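Local coordinates for hypothetical membrane protein (Corynebacterium glutamicum, PDB 6JSB) that binds heme b in its HtaA-type domain and probably hands heme on within the corynebacterial heme-uptake machinery, at residues D13-R17 against E181-P185; L115-S121 against F133-A139; G38-D44 against G72-T78. All coordinates share one frame; numbering follows the deposited sequence. Where two conformers were deposited one is given.

In the fold
All three contacts reach one curled antiparallel sheet, contacts 2 and 3 within the loop of chain closed by contact 1. Each is partly buried: W14, V16 and A184, V117 and S121, and V75 and W77 lie inside, while P185, K120, T135 and E41 are exposed. Contact 1 ties strand 2-14 to the loop before strand 186-198, with the charged pair R17-E181 near the heme. Contact 2 puts K120 and T135 on one face, F119 and S121 on the other, its G1 beta bulge held by the D118 carboxylate; contact 3 gathers I40, V42, V75 and W77 on an apolar face. W14 packs on L115 and V16 on W77, whereas contacts 2 and 3 do not touch.

Contact 1: residues D13-R17 against E181-P185; sequences DWSVR and EALAP
R17 reaches along 181-185 and grips it at the far end. With CG anti to the backbone N (chi1 175°), the chain leaves CB, passes CG and bends at chi2, laying CD 3.7 Å from A182 O and alongside L183 CA. NE makes a weak hydrogen bond to OG of S19, a heme-binding residue. Beyond CZ, NH1 donates to E181 OE2 at 2.9 Å, a salt bridge, and to A182 O at 2.8 Å, nearly along that C=O axis. Carboxylate and guanidinium are almost coplanar, 17° apart, and OE2 offers its anti lone pair. Arginine suits the place because one nitrogen serves a charge and a carbonyl; R17 also belongs to the heme pocket, its side chain about 4 Å from the heme at the nearest atoms.

Nearer the strand, A184 N gives a 2.9 Å bond to V16 O. The small methyl of A184 lets the backbones close in and lies 3.9 Å from W14 CD1. The indole NE1 donates only weakly to A184 O, which T163 OG1 also hydrogen-bonds. A water joins S15 N to P185 O. The contact bridges strand 2-14, just before helix 18-24, and the loop into strand 186-198, with L183 packed on strand 156-165.

Contact 2: residues L115-S121 against F133-A139; sequences LLVDFKS and FLTGTQA
F119 lays one ring face over the backbone of T135 and G136, with G136 N 3.4 Å above its centre. Its CG sits between the backbone N and carbonyl carbon (chi1 72°), which swings the ring across to the partner strand. Glycine suits position 136, where a CB would collide with the ring. At the ring edge, CE2 meets A139 CB at 3.6 Å and CE1 meets L134 CB.

The two segments form an antiparallel hairpin pairing, F119 with G136 and S121 with L134, interrupted by a G1 beta bulge where Q138 and A139 both face V117. D118 fastens the bulge: its OD1 accepts from Q138 N at 2.8 Å, met almost head-on, and from Q138 NE2 at 2.9 Å, from above the carboxylate plane, with carboxylate and amide 87° apart. N103 binds OD2, while Q138 OE1 accepts from T105 OG1 and its NE2 also gives to N103 O, so strand 95-109 steadies both groups.

On the K120 and T135 face, the extended lysine passes over one face of the F133 ring, CE 3.7 Å from the centroid (CH-pi) and NZ 4.5 Å from it (cation-pi). S121 points to the opposite face, its hydroxyl bonded to V172 O, close to the heme.

Contact 3: residues G38-D44 against G72-T78; sequences GGIEVRD and GGGVHWT
Strands 39-43 and 74-78 run antiparallel, their axes 4.7 Å apart at closest and 164° between directions, with E41-H76 and R43-G74 as hydrogen-bonded pairs and I40-W77 and V42-V75 as non-hydrogen-bonded ones. I40, V42, V75 and W77 share one face. I40 and W77 lie side by side, and both CG1 and CD1 of I40 reach W77 CD1 at 3.5 Å; the branched isoleucine sends its other arm, CG2, to V75 CG1 at 3.9 Å. V75 CG1 also sits above one face of the indole, toward its rim, while V75 CG2 meets V42 CG1 at 4.0 Å. The beta-branched residues suit extended backbone, and F57 on strand 56-65 lies against I40, V42 and V75. The indole NE1 is bonded to N21 on helix 18-24.

The other face is polar. R43 CG occupies the position between backbone N and carbonyl carbon (chi1 66°), and the chain then extends so that the guanidinium lies flat over G74, whose CA is 3.7 Å above its centre. Glycine suits the place, having no CB to meet CZ. NH1 makes a salt bridge to D100, and H76 NE2 bonds to D98. At the far end T78 OG1 accepts from G39 N at 3.2 Å; the backbone angles of G39 themselves call for glycine.

The apolar face packs against strand 56-65 and helix 18-24, which carries the heme-iron ligand Y23, while R43 and H76 tie the polar face to acidic residues of strand 95-109, the arginine charge probably balanced by D100 and, at 3.5 Å from R43 NE to D44 OD2, by D44.

Contact 1: residues D13-R17 against E181-P185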
loop_
_atom_site.group_PDB
_atom_site.type_symbol
_atom_site.label_atom_id
_atom_site.label_comp_id
_atom_site.label_asym_id
_atom_site.label_seq_id
_atom_site.Cartn_x
_atom_site.Cartn_y
_atom_site.Cartn_z
ATOM N N ASP A 13 9.705 -1.633 2.755
ATOM C CA ASP A 13 9.008 -1.720 4.036
ATOM C C ASP A 13 8.010 -0.581 4.086
ATOM O O ASP A 13 8.425 0.572 4.161
ATOM C CB ASP A 13 9.982 -1.578 5.220
ATOM C CG ASP A 13 10.769 -2.877 5.551
ATOM O OD1 ASP A 13 11.657 -3.285 4.759
ATOM O OD2 ASP A 13 10.545 -3.447 6.651
ATOM N N TRP A 14 6.703 -0.898 4.125
ATOM C CA TRP A 14 5.671 0.169 4.145
ATOM C C TRP A 14 4.463 -0.371 4.892
ATOM O O TRP A 14 3.757 -1.233 4.345
ATOM C CB TRP A 14 5.284 0.579 2.730
ATOM C CG TRP A 14 4.294 1.700 2.711
ATOM C CD1 TRP A 14 4.339 2.865 3.458
ATOM C CD2 TRP A 14 3.102 1.741 1.947
ATOM N NE1 TRP A 14 3.206 3.642 3.150
ATOM C CE2 TRP A 14 2.416 2.940 2.284
ATOM C CE3 TRP A 14 2.502 0.828 1.047
ATOM C CZ2 TRP A 14 1.208 3.312 1.700
ATOM C CZ3 TRP A 14 1.236 1.211 0.458
ATOM C CH2 TRP A 14 0.634 2.427 0.802
ATOM N N SER A 15 4.188 0.173 6.099
ATOM C CA SER A 15 3.070 -0.338 6.913
ATOM C C SER A 15 1.719 0.268 6.533
ATOM O O SER A 15 0.727 -0.047 7.168
ATOM C CB SER A 15 3.298 -0.027 8.407
ATOM O OG SER A 15 4.543 -0.578 8.794
ATOM N N VAL A 16 1.677 1.136 5.528
ATOM C CA VAL A 16 0.510 1.862 5.024
ATOM C C VAL A 16 0.148 2.979 6.002
ATOM O O VAL A 16 0.292 4.172 5.684
ATOM C CB VAL A 16 -0.694 0.905 4.729
ATOM C CG1 VAL A 16 -1.852 1.706 4.129
ATOM C CG2 VAL A 16 -0.254 -0.153 3.684
ATOM N N ARG A 17 -0.312 2.620 7.208
ATOM C CA ARG A 17 -0.475 3.562 8.299
ATOM C C ARG A 17 -0.725 2.781 9.606
ATOM O O ARG A 17 -1.709 2.035 9.670
ATOM C CB ARG A 17 -1.638 4.508 7.987
ATOM C CG ARG A 17 -2.002 5.470 9.060
ATOM C CD ARG A 17 -1.136 6.759 9.198
ATOM N NE ARG A 17 -1.701 7.357 10.418
ATOM C CZ ARG A 17 -2.320 8.519 10.506
ATOM N NH1 ARG A 17 -2.308 9.343 9.444
ATOM N NH2 ARG A 17 -2.872 8.876 11.679
ATOM N N GLU A 181 -2.435 14.275 4.619
ATOM C CA GLU A 181 -2.225 13.502 5.860
ATOM C C GLU A 181 -0.999 12.604 5.734
ATOM O O GLU A 181 -0.819 11.890 4.736
ATOM C CB GLU A 181 -3.465 12.645 6.095
ATOM C CG GLU A 181 -3.326 11.764 7.397
ATOM C CD GLU A 181 -3.653 12.535 8.677
ATOM O OE1 GLU A 181 -4.050 13.747 8.632
ATOM O OE2 GLU A 181 -3.477 11.923 9.783
ATOM N N ALA A 182 -0.167 12.567 6.797
ATOM C CA ALA A 182 0.996 11.698 6.723
ATOM C C ALA A 182 0.556 10.243 6.736
ATOM O O ALA A 182 -0.365 9.875 7.458
ATOM C CB ALA A 182 1.894 11.997 7.923
ATOM N N LEU A 183 1.182 9.428 5.912
ATOM C CA LEU A 183 0.969 7.979 5.988
ATOM C C LEU A 183 2.247 7.351 6.554
ATOM O O LEU A 183 3.180 8.034 7.020
ATOM C CB LEU A 183 0.621 7.399 4.623
ATOM C CG LEU A 183 -0.658 8.025 4.006
ATOM C CD1 LEU A 183 -0.833 7.362 2.651
ATOM C CD2 LEU A 183 -1.908 7.821 4.907
ATOM N N ALA A 184 2.273 6.028 6.556
ATOM C CA ALA A 184 3.492 5.384 7.063
ATOM C C ALA A 184 4.676 5.695 6.149
ATOM O O ALA A 184 4.534 5.788 4.941
ATOM C CB ALA A 184 3.315 3.842 7.089
ATOM N N PRO A 185 5.874 5.808 6.693
ATOM C CA PRO A 185 7.048 6.033 5.833
ATOM C C PRO A 185 7.367 4.769 5.042
ATOM O O PRO A 185 7.003 3.650 5.444
ATOM C CB PRO A 185 8.160 6.331 6.844
ATOM C CG PRO A 185 7.734 5.532 8.028
ATOM C CD PRO A 185 6.243 5.707 8.092
HETATM O O HOH W 1 6.139 1.911 7.342
#

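Contact 2: residues L115-S121 against F133-A139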
loop_
_atom_site.group_PDB
_atom_site.type_symbol
_atom_site.label_atom_id
_atom_site.label_comp_id
_atom_site.label_asym_id
_atom_site.label_seq_id
_atom_site.Cartn_x
_atom_site.Cartn_y
_atom_site.Cartn_z
ATOM N N LEU A 115 3.902 7.612 -4.797
ATOM C CA LEU A 115 3.567 6.207 -4.562
ATOM C C LEU A 115 2.297 5.927 -5.370
ATOM O O LEU A 115 1.241 6.494 -5.077
ATOM C CB LEU A 115 3.323 5.948 -3.073
ATOM C CG LEU A 115 3.041 4.480 -2.671
ATOM C CD1 LEU A 115 4.145 3.558 -3.097
ATOM C CD2 LEU A 115 2.865 4.505 -1.136
ATOM N N LEU A 116 2.412 5.078 -6.405
ATOM C CA LEU A 116 1.283 4.635 -7.211
ATOM C C LEU A 116 0.803 3.293 -6.696
ATOM O O LEU A 116 1.607 2.470 -6.266
ATOM C CB LEU A 116 1.674 4.462 -8.675
ATOM C CG LEU A 116 2.408 5.657 -9.292
ATOM C CD1 LEU A 116 2.664 5.402 -10.799
ATOM C CD2 LEU A 116 1.585 6.848 -9.134
ATOM N N VAL A 117 -0.511 3.046 -6.745
ATOM C CA VAL A 117 -1.005 1.742 -6.288
ATOM C C VAL A 117 -2.225 1.377 -7.109
ATOM O O VAL A 117 -2.976 2.224 -7.549
ATOM C CB VAL A 117 -1.405 1.682 -4.784
ATOM C CG1 VAL A 117 -0.192 1.807 -3.873
ATOM C CG2 VAL A 117 -2.508 2.674 -4.427
ATOM N N ASP A 118 -2.418 0.067 -7.298
ATOM C CA ASP A 118 -3.702 -0.430 -7.779
ATOM C C ASP A 118 -4.631 -0.553 -6.574
ATOM O O ASP A 118 -4.258 -1.175 -5.556
ATOM C CB ASP A 118 -3.579 -1.811 -8.413
ATOM C CG ASP A 118 -2.715 -1.854 -9.640
ATOM O OD1 ASP A 118 -2.363 -0.792 -10.203
ATOM O OD2 ASP A 118 -2.385 -2.996 -10.047
ATOM N N PHE A 119 -5.809 0.067 -6.642
ATOM C CA PHE A 119 -6.681 0.045 -5.443
ATOM C C PHE A 119 -8.092 -0.343 -5.818
ATOM O O PHE A 119 -8.538 -0.180 -6.959
ATOM C CB PHE A 119 -6.750 1.386 -4.649
ATOM C CG PHE A 119 -7.526 2.480 -5.347
ATOM C CD1 PHE A 119 -8.898 2.614 -5.154
ATOM C CD2 PHE A 119 -6.873 3.353 -6.159
ATOM C CE1 PHE A 119 -9.653 3.595 -5.818
ATOM C CE2 PHE A 119 -7.604 4.377 -6.809
ATOM C CZ PHE A 119 -8.984 4.482 -6.649
ATOM N N LYS A 120 -8.757 -0.954 -4.827
ATOM C CA LYS A 120 -10.173 -1.258 -4.943
ATOM C C LYS A 120 -10.715 -1.011 -3.539
ATOM O O LYS A 120 -10.283 -1.680 -2.575
ATOM C CB LYS A 120 -10.355 -2.730 -5.408
ATOM C CG LYS A 120 -11.795 -3.208 -5.519
ATOM C CD LYS A 120 -11.777 -4.764 -5.754
ATOM C CE LYS A 120 -13.195 -5.388 -5.937
ATOM N NZ LYS A 120 -13.141 -6.831 -5.565
ATOM N N SER A 121 -11.586 -0.017 -3.381
ATOM C CA SER A 121 -12.029 0.371 -2.038
ATOM C C SER A 121 -13.495 0.782 -2.077
ATOM O O SER A 121 -13.868 1.635 -2.884
ATOM C CB SER A 121 -11.180 1.553 -1.550
ATOM O OG SER A 121 -11.578 1.925 -0.226
ATOM N N PHE A 133 -17.509 -0.411 -5.050
ATOM C CA PHE A 133 -16.067 -0.163 -5.063
ATOM C C PHE A 133 -15.654 1.005 -5.980
ATOM O O PHE A 133 -16.108 1.108 -7.133
ATOM C CB PHE A 133 -15.352 -1.404 -5.535
ATOM C CG PHE A 133 -15.412 -2.524 -4.540
ATOM C CD1 PHE A 133 -14.570 -2.515 -3.462
ATOM C CD2 PHE A 133 -16.300 -3.567 -4.712
ATOM C CE1 PHE A 133 -14.597 -3.547 -2.545
ATOM C CE2 PHE A 133 -16.355 -4.641 -3.779
ATOM C CZ PHE A 133 -15.491 -4.623 -2.693
ATOM N N LEU A 134 -14.778 1.863 -5.461
ATOM C CA LEU A 134 -13.961 2.780 -6.256
ATOM C C LEU A 134 -12.716 1.995 -6.666
ATOM O O LEU A 134 -12.172 1.211 -5.869
ATOM C CB LEU A 134 -13.539 3.994 -5.404
ATOM C CG LEU A 134 -14.682 4.717 -4.685
ATOM C CD1 LEU A 134 -14.192 5.746 -3.706
ATOM C CD2 LEU A 134 -15.528 5.387 -5.721
ATOM N N THR A 135 -12.256 2.185 -7.902
ATOM C CA THR A 135 -11.078 1.445 -8.334
ATOM C C THR A 135 -10.145 2.384 -9.093
ATOM O O THR A 135 -10.573 3.390 -9.704
ATOM C CB THR A 135 -11.398 0.219 -9.229
ATOM O OG1 THR A 135 -12.058 0.652 -10.452
ATOM C CG2 THR A 135 -12.300 -0.812 -8.503
ATOM N N GLY A 136 -8.869 1.997 -9.109
ATOM C CA GLY A 136 -7.862 2.717 -9.878
ATOM C C GLY A 136 -6.679 1.819 -10.155
ATOM O O GLY A 136 -6.315 0.964 -9.337
ATOM N N THR A 137 -6.078 1.986 -11.322
ATOM C CA THR A 137 -4.875 1.246 -11.679
ATOM C C THR A 137 -3.702 2.215 -11.643
ATOM O O THR A 137 -3.739 3.244 -12.345
ATOM C CB THR A 137 -5.013 0.649 -13.076
ATOM O OG1 THR A 137 -6.088 -0.310 -13.052
ATOM C CG2 THR A 137 -3.690 -0.023 -13.501
ATOM N N GLN A 138 -2.683 1.903 -10.821
ATOM C CA GLN A 138 -1.495 2.771 -10.649
ATOM C C GLN A 138 -1.912 4.209 -10.385
ATOM O O GLN A 138 -1.398 5.181 -10.999
ATOM C CB GLN A 138 -0.553 2.687 -11.851
ATOM C CG GLN A 138 -0.048 1.252 -12.062
ATOM C CD GLN A 138 0.879 0.841 -10.960
ATOM O OE1 GLN A 138 1.996 1.338 -10.876
ATOM N NE2 GLN A 138 0.427 -0.050 -10.105
ATOM N N ALA A 139 -2.830 4.346 -9.443
ATOM C CA ALA A 139 -3.290 5.673 -9.062
ATOM C C ALA A 139 -2.319 6.310 -8.071
ATOM O O ALA A 139 -1.703 5.619 -7.259
ATOM C CB ALA A 139 -4.677 5.567 -8.447
#

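Contact 3: residues G38-D44 against G72-T78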
loop_
_atom_site.group_PDB
_atom_site.type_symbol
_atom_site.label_atom_id
_atom_site.label_comp_id
_atom_site.label_asym_id
_atom_site.label_seq_id
_atom_site.Cartn_x
_atom_site.Cartn_y
_atom_site.Cartn_z
ATOM N N GLY A 38 -13.663 -9.305 9.852
ATOM C CA GLY A 38 -12.688 -9.411 8.794
ATOM C C GLY A 38 -11.282 -9.295 9.349
ATOM O O GLY A 38 -10.964 -9.909 10.384
ATOM N N GLY A 39 -10.454 -8.482 8.740
ATOM C CA GLY A 39 -9.090 -8.361 9.212
ATOM C C GLY A 39 -8.219 -8.079 8.015
ATOM O O GLY A 39 -8.635 -7.363 7.097
ATOM N N ILE A 40 -6.971 -8.559 8.082
ATOM C CA ILE A 40 -5.988 -8.259 7.041
ATOM C C ILE A 40 -5.484 -9.562 6.417
ATOM O O ILE A 40 -5.098 -10.495 7.144
ATOM C CB ILE A 40 -4.817 -7.438 7.645
ATOM C CG1 ILE A 40 -5.372 -6.104 8.189
ATOM C CG2 ILE A 40 -3.640 -7.276 6.631
ATOM C CD1 ILE A 40 -4.334 -5.158 8.827
ATOM N N GLU A 41 -5.496 -9.642 5.084
ATOM C CA GLU A 41 -4.910 -10.758 4.354
ATOM C C GLU A 41 -3.877 -10.210 3.382
ATOM O O GLU A 41 -4.074 -9.148 2.791
ATOM C CB GLU A 41 -5.994 -11.573 3.581
ATOM C CG GLU A 41 -5.470 -12.838 2.900
ATOM C CD GLU A 41 -6.582 -13.802 2.464
ATOM O OE1 GLU A 41 -7.641 -13.335 1.995
ATOM O OE2 GLU A 41 -6.421 -15.037 2.620
ATOM N N VAL A 42 -2.744 -10.907 3.248
ATOM C CA VAL A 42 -1.704 -10.461 2.319
ATOM C C VAL A 42 -1.502 -11.541 1.248
ATOM O O VAL A 42 -1.878 -12.706 1.447
ATOM C CB VAL A 42 -0.374 -10.124 3.053
ATOM C CG1 VAL A 42 -0.666 -9.134 4.219
ATOM C CG2 VAL A 42 0.306 -11.432 3.533
ATOM N N ARG A 43 -0.911 -11.157 0.103
ATOM C CA ARG A 43 -0.753 -12.097 -0.984
ATOM C C ARG A 43 0.403 -11.664 -1.891
ATOM O O ARG A 43 0.917 -10.535 -1.806
ATOM C CB ARG A 43 -2.053 -12.207 -1.801
ATOM C CG ARG A 43 -2.401 -10.891 -2.532
ATOM C CD ARG A 43 -3.708 -11.095 -3.320
ATOM N NE ARG A 43 -4.009 -9.939 -4.185
ATOM C CZ ARG A 43 -4.547 -8.816 -3.736
ATOM N NH1 ARG A 43 -4.834 -8.662 -2.431
ATOM N NH2 ARG A 43 -4.813 -7.831 -4.621
ATOM N N ASP A 44 0.757 -12.587 -2.800
ATOM C CA ASP A 44 1.629 -12.299 -3.936
ATOM C C ASP A 44 2.975 -11.738 -3.480
ATOM O O ASP A 44 3.579 -10.899 -4.158
ATOM C CB ASP A 44 0.944 -11.345 -4.945
ATOM C CG ASP A 44 -0.325 -11.984 -5.589
ATOM O OD1 ASP A 44 -0.370 -13.215 -5.739
ATOM O OD2 ASP A 44 -1.301 -11.277 -5.938
ATOM N N GLY A 72 5.569 -5.694 -6.219
ATOM C CA GLY A 72 4.454 -6.608 -6.356
ATOM C C GLY A 72 3.778 -6.753 -5.004
ATOM O O GLY A 72 4.164 -6.100 -4.037
ATOM N N GLY A 73 2.747 -7.599 -4.965
ATOM C CA GLY A 73 2.120 -7.913 -3.690
ATOM C C GLY A 73 0.763 -7.229 -3.529
ATOM O O GLY A 73 0.438 -6.256 -4.209
ATOM N N GLY A 74 -0.041 -7.771 -2.619
ATOM C CA GLY A 74 -1.361 -7.216 -2.346
ATOM C C GLY A 74 -1.671 -7.322 -0.871
ATOM O O GLY A 74 -1.223 -8.251 -0.191
ATOM N N VAL A 75 -2.449 -6.351 -0.379
ATOM C CA VAL A 75 -2.970 -6.392 0.995
ATOM C C VAL A 75 -4.456 -6.052 0.956
ATOM O O VAL A 75 -4.854 -5.123 0.255
ATOM C CB VAL A 75 -2.232 -5.408 1.920
ATOM C CG1 VAL A 75 -2.863 -5.445 3.297
ATOM C CG2 VAL A 75 -0.727 -5.759 1.992
ATOM N N HIS A 76 -5.270 -6.791 1.721
ATOM C CA HIS A 76 -6.732 -6.618 1.697
ATOM C C HIS A 76 -7.179 -6.391 3.132
ATOM O O HIS A 76 -6.922 -7.254 3.994
ATOM C CB HIS A 76 -7.380 -7.904 1.150
ATOM C CG HIS A 76 -8.857 -7.821 0.942
ATOM N ND1 HIS A 76 -9.652 -8.951 0.966
ATOM C CD2 HIS A 76 -9.680 -6.775 0.695
ATOM C CE1 HIS A 76 -10.913 -8.598 0.740
ATOM N NE2 HIS A 76 -10.961 -7.287 0.558
ATOM N N TRP A 77 -7.876 -5.280 3.399
ATOM C CA TRP A 77 -8.439 -5.011 4.726
ATOM C C TRP A 77 -9.967 -5.092 4.661
ATOM O O TRP A 77 -10.580 -4.551 3.722
ATOM C CB TRP A 77 -8.121 -3.596 5.187
ATOM C CG TRP A 77 -6.671 -3.225 5.395
ATOM C CD1 TRP A 77 -6.052 -3.056 6.619
ATOM C CD2 TRP A 77 -5.715 -2.821 4.396
ATOM N NE1 TRP A 77 -4.756 -2.625 6.433
ATOM C CE2 TRP A 77 -4.519 -2.499 5.070
ATOM C CE3 TRP A 77 -5.748 -2.752 2.976
ATOM C CZ2 TRP A 77 -3.367 -2.046 4.387
ATOM C CZ3 TRP A 77 -4.629 -2.320 2.301
ATOM C CH2 TRP A 77 -3.430 -1.983 3.004
ATOM N N THR A 78 -10.587 -5.694 5.679
ATOM C CA THR A 78 -12.048 -5.785 5.693
ATOM C C THR A 78 -12.545 -5.520 7.111
ATOM O O THR A 78 -12.023 -6.081 8.078
ATOM C CB THR A 78 -12.544 -7.185 5.251
ATOM O OG1 THR A 78 -11.725 -8.214 5.797
ATOM C CG2 THR A 78 -12.455 -7.319 3.700
#